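Heme peroxidase (Bacteroides thetaiotaomicron, PDB 2GVK) probably uses haem and hydrogen peroxide to oxidise dyes and other substrates, acting as a dye-decolorizing peroxidase. Local coordinates at residues 31-35 with 36-40; 74-77 with 78-82; 272-275 with 276-280. All coordinates share one frame; numbering follows the deposited sequence.

Interaction 1 (31-35 with 36-40); sequences NLTDS and PDTVD. With NA (sodium ion), chain E.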
# COMPACT_ATOMS: atom_id res chain seq x y z
N ASN A 31 -18.26 -8.93 32.99
CA ASN A 31 -19.38 -8.91 33.90
C ASN A 31 -19.35 -7.62 34.71
O ASN A 31 -18.28 -7.10 35.00
CB ASN A 31 -19.33 -10.09 34.87
CG ASN A 31 -20.03 -11.32 34.34
OD1 ASN A 31 -20.72 -11.28 33.32
ND2 ASN A 31 -19.86 -12.45 35.05
N LEU A 32 -20.52 -7.11 35.05
CA LEU A 32 -20.62 -5.96 35.92
C LEU A 32 -20.31 -6.33 37.35
O LEU A 32 -20.65 -7.42 37.79
CB LEU A 32 -22.04 -5.37 35.87
CG LEU A 32 -22.54 -4.92 34.50
CD1 LEU A 32 -23.97 -4.47 34.62
CD2 LEU A 32 -21.66 -3.80 33.96
N THR A 33 -19.73 -5.39 38.09
CA THR A 33 -19.56 -5.53 39.54
C THR A 33 -20.70 -4.81 40.27
O THR A 33 -21.44 -4.04 39.67
CB THR A 33 -18.26 -4.91 40.02
OG1 THR A 33 -18.33 -3.48 39.90
CG2 THR A 33 -17.09 -5.44 39.24
N ASP A 34 -20.73 -4.97 41.59
CA ASP A 34 -21.76 -4.33 42.41
C ASP A 34 -21.27 -3.01 43.01
O ASP A 34 -21.82 -2.54 44.00
CB ASP A 34 -22.22 -5.27 43.52
CG ASP A 34 -23.23 -6.28 43.04
OD1 ASP A 34 -23.77 -6.11 41.92
OD2 ASP A 34 -23.54 -7.23 43.81
N SER A 35 -20.27 -2.42 42.42
CA SER A 35 -19.74 -1.16 42.96
C SER A 35 -20.76 -0.02 42.82
O SER A 35 -21.61 -0.04 41.95
CB SER A 35 -18.45 -0.79 42.28
OG SER A 35 -18.69 -0.03 41.11
N PRO A 36 -20.64 0.99 43.66
CA PRO A 36 -21.57 2.13 43.60
C PRO A 36 -21.27 3.13 42.47
O PRO A 36 -21.85 4.21 42.44
CB PRO A 36 -21.39 2.79 44.96
CG PRO A 36 -20.01 2.47 45.38
CD PRO A 36 -19.65 1.14 44.75
N ASP A 37 -20.34 2.78 41.58
CA ASP A 37 -20.05 3.59 40.40
C ASP A 37 -20.36 2.85 39.10
O ASP A 37 -20.13 3.38 38.01
CB ASP A 37 -18.57 3.96 40.34
CG ASP A 37 -18.15 4.87 41.45
OD1 ASP A 37 -18.99 5.36 42.20
OD2 ASP A 37 -16.92 5.09 41.55
N THR A 38 -20.83 1.61 39.20
CA THR A 38 -20.90 0.72 38.03
C THR A 38 -21.81 1.26 36.94
O THR A 38 -21.42 1.29 35.77
CB THR A 38 -21.30 -0.72 38.42
OG1 THR A 38 -20.23 -1.33 39.14
CG2 THR A 38 -21.57 -1.55 37.19
N VAL A 39 -23.01 1.68 37.31
CA VAL A 39 -23.93 2.17 36.28
C VAL A 39 -23.39 3.43 35.63
O VAL A 39 -23.42 3.57 34.42
CB VAL A 39 -25.35 2.44 36.85
CG1 VAL A 39 -26.26 2.99 35.76
CG2 VAL A 39 -25.93 1.17 37.42
N ASP A 40 -22.89 4.35 36.43
CA ASP A 40 -22.35 5.61 35.90
C ASP A 40 -21.17 5.40 34.96
O ASP A 40 -21.03 6.09 33.95
CB ASP A 40 -21.95 6.53 37.03
CG ASP A 40 -23.15 7.20 37.71
OD1 ASP A 40 -24.28 7.09 37.19
OD2 ASP A 40 -22.94 7.85 38.75
NA NA E . -21.03 6.41 42.65
O HOH W 1 -20.93 7.02 40.35
O HOH W 2 -20.02 8.51 43.17
O HOH W 3 -21.24 6.26 45.14
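Ser35 holds OG between its backbone N and carbonyl carbon (chi1 87°), while Thr38 sets OG1 opposite its own carbonyl carbon (chi1 -70°), and these choices bring the two hydroxyl oxygens within hydrogen-bonding distance. They share a hydrogen bond, Ser35 OG to Thr38 OG1 at 2.8 Å, in which either may donate. The backbone here is a type I beta turn from Ser35 to Thr38 that carries the chain from strand 24-32 into helix 38-59. Its closing bond, Thr38 N to Ser35 O at 3.3 Å, is weak, and the serine side chain supplements it: Asp37 N donates to Ser35 OG at 3.3 Å, which makes an ST turn inside the beta turn. A short hydroxyl side chain suits position 35 because it can fold back onto its own turn. Thr38 OG1 also lies 3.0 Å from Thr33 O, although its one proton has another possible acceptor. The threonine's other branch, Thr38 CG2, packs on Leu32 CD2 at 3.9 Å, so one residue serves both the polar turn and the apolar contact with Leu32, which itself packs on Ala75 and Leu79 of helix 73-79. Thr33 OG1 and, more weakly, Ser35 OG also bond to Gly134 O, tying the turn to the chain just before strand 136-145. At the surface end of the turn a sodium ion is bound by Pro36 O at 2.4 Å and Asp37 OD1 at 2.3 Å, with three waters as further ligands. One of those waters donates to Asp40 OD2, a second carboxylate in the outer shell. Two adjacent residues thus grip the ion through one neutral and one acidic oxygen, and it probably balances part of the acidic charge at the start of helix 38-59, where Lys41 makes a long, weak ion pair with Asp37.

Interaction 2 (74-77 with 78-82); sequences DAWT and RLFPD. With EDO (1,2-ethanediol), chain I.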
# COMPACT_ATOMS: atom_id res chain seq x y z
N ASP A 74 -29.73 -9.78 31.29
CA ASP A 74 -29.88 -9.37 32.69
C ASP A 74 -29.29 -7.99 32.91
O ASP A 74 -29.87 -7.16 33.62
CB ASP A 74 -29.19 -10.37 33.63
CG ASP A 74 -29.96 -11.68 33.77
OD1 ASP A 74 -31.12 -11.78 33.28
OD2 ASP A 74 -29.41 -12.60 34.39
N ALA A 75 -28.11 -7.75 32.31
CA ALA A 75 -27.42 -6.46 32.45
C ALA A 75 -28.26 -5.31 31.93
O ALA A 75 -28.30 -4.23 32.52
CB ALA A 75 -26.08 -6.51 31.72
N TRP A 76 -28.92 -5.52 30.80
CA TRP A 76 -29.76 -4.49 30.20
C TRP A 76 -30.82 -4.02 31.19
O TRP A 76 -31.00 -2.84 31.41
CB TRP A 76 -30.43 -5.01 28.92
CG TRP A 76 -31.34 -3.99 28.28
CD1 TRP A 76 -32.69 -3.80 28.54
CD2 TRP A 76 -30.97 -2.95 27.37
NE1 TRP A 76 -33.17 -2.74 27.80
CE2 TRP A 76 -32.14 -2.20 27.08
CE3 TRP A 76 -29.78 -2.63 26.72
CZ2 TRP A 76 -32.13 -1.12 26.18
CZ3 TRP A 76 -29.78 -1.52 25.86
CH2 TRP A 76 -30.95 -0.79 25.61
N THR A 77 -31.50 -4.97 31.81
CA THR A 77 -32.57 -4.66 32.73
C THR A 77 -32.03 -3.99 34.02
O THR A 77 -32.64 -3.07 34.56
CB THR A 77 -33.40 -5.92 33.05
OG1 THR A 77 -34.20 -6.23 31.90
CG2 THR A 77 -34.31 -5.70 34.23
N ARG A 78 -30.86 -4.42 34.47
CA ARG A 78 -30.22 -3.80 35.62
C ARG A 78 -29.83 -2.34 35.34
O ARG A 78 -30.11 -1.44 36.14
CB ARG A 78 -28.98 -4.56 36.04
CG ARG A 78 -28.21 -3.81 37.12
CD ARG A 78 -26.91 -4.44 37.47
NE ARG A 78 -26.13 -3.55 38.34
CZ ARG A 78 -24.91 -3.82 38.77
NH1 ARG A 78 -24.34 -4.97 38.45
NH2 ARG A 78 -24.26 -2.95 39.54
N LEU A 79 -29.19 -2.12 34.20
CA LEU A 79 -28.66 -0.81 33.87
C LEU A 79 -29.73 0.17 33.46
O LEU A 79 -29.63 1.36 33.78
CB LEU A 79 -27.63 -0.92 32.72
CG LEU A 79 -26.33 -1.68 33.01
CD1 LEU A 79 -25.65 -2.08 31.74
CD2 LEU A 79 -25.41 -0.81 33.89
N PHE A 80 -30.71 -0.32 32.68
CA PHE A 80 -31.68 0.53 31.99
C PHE A 80 -33.12 0.05 32.21
O PHE A 80 -33.80 -0.32 31.27
CB PHE A 80 -31.37 0.54 30.47
CG PHE A 80 -29.89 0.73 30.14
CD1 PHE A 80 -29.23 1.87 30.53
CD2 PHE A 80 -29.19 -0.24 29.42
CE1 PHE A 80 -27.86 2.05 30.24
CE2 PHE A 80 -27.84 -0.06 29.12
CZ PHE A 80 -27.19 1.09 29.55
N PRO A 81 -33.58 0.07 33.45
CA PRO A 81 -34.91 -0.45 33.79
C PRO A 81 -36.09 0.24 33.08
O PRO A 81 -37.17 -0.35 32.97
CB PRO A 81 -35.00 -0.23 35.29
CG PRO A 81 -34.02 0.85 35.57
CD PRO A 81 -32.91 0.64 34.63
N ASP A 82 -35.91 1.47 32.62
CA ASP A 82 -37.03 2.24 32.08
C ASP A 82 -36.96 2.46 30.57
O ASP A 82 -37.77 3.19 30.02
CB ASP A 82 -37.13 3.59 32.80
CG ASP A 82 -37.70 3.46 34.22
OD1 ASP A 82 -37.64 2.34 34.80
OD2 ASP A 82 -38.24 4.44 34.74
C1 EDO I . -27.37 -13.05 31.59
O1 EDO I . -28.52 -12.47 30.97
C2 EDO I . -26.32 -13.49 30.54
O2 EDO I . -25.90 -12.36 29.75
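The last turn of helix 73-79, which follows strand 66-72, is built round the pair Trp76 and Phe80, one helical turn apart. Their rings form an edge-to-face (T-shaped) stack in which the edge of Phe80 is directed at the face of the six-membered ring of Trp76. The centroids are 5.0 Å apart and the planes stand at 65°. Phe80 CD2 lies 3.7 Å from Trp76 CE3, displaced toward the rim of the indole. Trp76 swings CG to the far side of its backbone N (chi1 178°), and this lays the six-membered ring beside Phe80. The backbone reinforces the pairing, because Phe80 N donates to Trp76 O at 2.8 Å. Leu79 N bonds likewise to Ala75 O at 2.8 Å, and Leu79 CB sits 3.5 Å above the centre of the Phe80 ring, bracing its face. Phe80 then leaves helical geometry, and Pro81, whose N has no hydrogen to give Thr77 O, suits a chain that is ending its helix. Phe305 and Phe71 add further edge-to-face contacts, to Trp76 and Phe80 respectively. On another side the extended Arg78 sends NH2 to Thr33 O, in the connection between strand 24-32 and helix 38-59. At the first turn a 1,2-ethanediol molecule, probably from the crystallisation liquor, accepts a hydrogen bond from Asp74 N through its O1. The end of the helix thus joins a buried aromatic pair, whose indole N-H is bonded to Gly84 O, to an arginine that bonds a backbone carbonyl of the neighbouring loop.

Interaction 3 (272-275 with 276-280); sequences TTRR and MLENM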
# COMPACT_ATOMS: atom_id res chain seq x y z
N THR A 272 -33.40 -16.40 14.09
CA THR A 272 -32.66 -17.02 12.99
C THR A 272 -31.42 -17.72 13.52
O THR A 272 -31.14 -18.89 13.17
CB THR A 272 -32.28 -15.98 11.93
OG1 THR A 272 -33.48 -15.50 11.29
CG2 THR A 272 -31.36 -16.58 10.88
N THR A 273 -30.67 -17.02 14.35
CA THR A 273 -29.48 -17.59 14.95
C THR A 273 -29.84 -18.82 15.77
O THR A 273 -29.17 -19.86 15.68
CB THR A 273 -28.77 -16.57 15.86
OG1 THR A 273 -28.62 -15.34 15.15
CG2 THR A 273 -27.40 -17.09 16.31
N ARG A 274 -30.93 -18.74 16.51
CA ARG A 274 -31.32 -19.84 17.36
C ARG A 274 -31.75 -21.05 16.52
O ARG A 274 -31.40 -22.17 16.84
CB ARG A 274 -32.43 -19.46 18.35
CG ARG A 274 -32.65 -20.59 19.37
CD ARG A 274 -33.66 -20.28 20.45
NE ARG A 274 -34.01 -21.52 21.15
CZ ARG A 274 -33.28 -22.08 22.13
NH1 ARG A 274 -32.19 -21.49 22.59
NH2 ARG A 274 -33.67 -23.23 22.67
N ARG A 275 -32.42 -20.80 15.39
CA ARG A 275 -32.81 -21.90 14.51
C ARG A 275 -31.58 -22.59 13.90
O ARG A 275 -31.55 -23.82 13.78
CB ARG A 275 -33.74 -21.40 13.40
CG ARG A 275 -34.07 -22.45 12.35
CD ARG A 275 -35.51 -22.42 11.86
NE ARG A 275 -36.47 -22.52 12.96
CZ ARG A 275 -37.78 -22.64 12.80
NH1 ARG A 275 -38.30 -22.67 11.58
NH2 ARG A 275 -38.58 -22.73 13.86
N MSE A 276 -30.59 -21.79 13.54
CA MSE A 276 -29.30 -22.29 13.05
C MSE A 276 -28.67 -23.20 14.11
O MSE A 276 -28.23 -24.31 13.82
CB MSE A 276 -28.38 -21.12 12.73
CG MSE A 276 -27.02 -21.50 12.21
SE MSE A 276 -25.78 -19.99 12.24
CE MSE A 276 -25.36 -20.02 14.18
N LEU A 277 -28.64 -22.72 15.35
CA LEU A 277 -28.09 -23.49 16.45
C LEU A 277 -28.86 -24.79 16.68
O LEU A 277 -28.26 -25.82 16.97
CB LEU A 277 -28.06 -22.66 17.73
CG LEU A 277 -27.09 -21.49 17.74
CD1 LEU A 277 -27.40 -20.58 18.91
CD2 LEU A 277 -25.66 -21.96 17.81
N GLU A 278 -30.19 -24.73 16.59
CA GLU A 278 -31.01 -25.97 16.69
C GLU A 278 -30.60 -26.96 15.60
O GLU A 278 -30.38 -28.15 15.87
CB GLU A 278 -32.48 -25.65 16.58
CG GLU A 278 -33.07 -24.95 17.79
CD GLU A 278 -34.53 -24.53 17.57
OE1 GLU A 278 -35.08 -24.80 16.47
OE2 GLU A 278 -35.13 -23.90 18.48
N ASN A 279 -30.49 -26.48 14.36
CA ASN A 279 -30.08 -27.33 13.24
C ASN A 279 -28.71 -27.98 13.50
O ASN A 279 -28.48 -29.11 13.09
CB ASN A 279 -30.02 -26.53 11.93
CG ASN A 279 -31.38 -26.27 11.33
OD1 ASN A 279 -32.42 -26.55 11.94
ND2 ASN A 279 -31.39 -25.73 10.12
N MSE A 280 -27.80 -27.23 14.12
CA MSE A 280 -26.45 -27.73 14.36
C MSE A 280 -26.40 -28.74 15.48
O MSE A 280 -25.82 -29.84 15.32
CB MSE A 280 -25.52 -26.58 14.71
CG MSE A 280 -25.23 -25.65 13.57
SE MSE A 280 -24.29 -24.08 14.20
CE MSE A 280 -22.58 -25.00 14.81
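Arg274 and Glu278, a helical turn apart, cross at a slant with their guanidinium and carboxylate planes 90° apart. Arg274 NE lies 3.7 Å from Glu278 OE2, a long salt bridge, and since the arginine is modelled in two conformations the attraction is best read as loose; its NH1 hydrogen-bonds instead to Ser93 O. Glu278 brings its CG back beside its own backbone N (chi1 -72°), so the chain lies over the carbonyl of Arg274 before reaching the guanidinium. Arg275, bent in mid-chain, turns NE toward the other carboxylate oxygen, Glu278 OE1, but the 4.4 Å between them is beyond a salt bridge. Glu278 therefore has two arginines nearby but no close ion pair, and any attraction is probably weak. Round the helix the character changes. Thr273 and Met276, the latter a selenomethionine, lie side by side and point the same way. Thr273 CG2 is 4.2 Å from Met276 CE in one of the latter's two conformations, so this contact is less certain. Leu277 CD1 lies 4.4 Å from Thr273 CG2, a loose apolar contact; the threonine methyl adds a little apolar surface beside both neighbours. The helical bonds behind these pairs are regular: Leu277 N to Thr273 O is 2.9 Å and Glu278 N to Arg274 O is 2.8 Å. Asn279 ND2 hydrogen-bonds to Val235 O, tying the polar side to helix 232-235. The apolar face of helix 270-281 packs on the large antiparallel sheet, where Thr273 and Leu277 touch Phe189 of strand 186-195 and Met276 touches Phe263 of strand 258-267; on the flank, Arg274 and Leu277 lean on Ile95 of strand 95-96.

Interactions 1 and 2 are neighbours in the N-terminal family region, their centres about 12 Å apart, and they touch directly: the arginine of helix 73-79 reaches the loop after strand 24-32, and Leu32 packs against the same helix. Interaction 3 stands apart in the C-terminal family region, its centre about 33 Å from that of interaction 1 and about 27 Å from that of interaction 2. The chemistry follows position. Interaction 1 is a surface turn governed by hydroxyls and a metal, interaction 2 a partly buried helix end governed by aromatic rings, and interaction 3, also partly buried, a mid-helix stretch with an apolar face and a charged one.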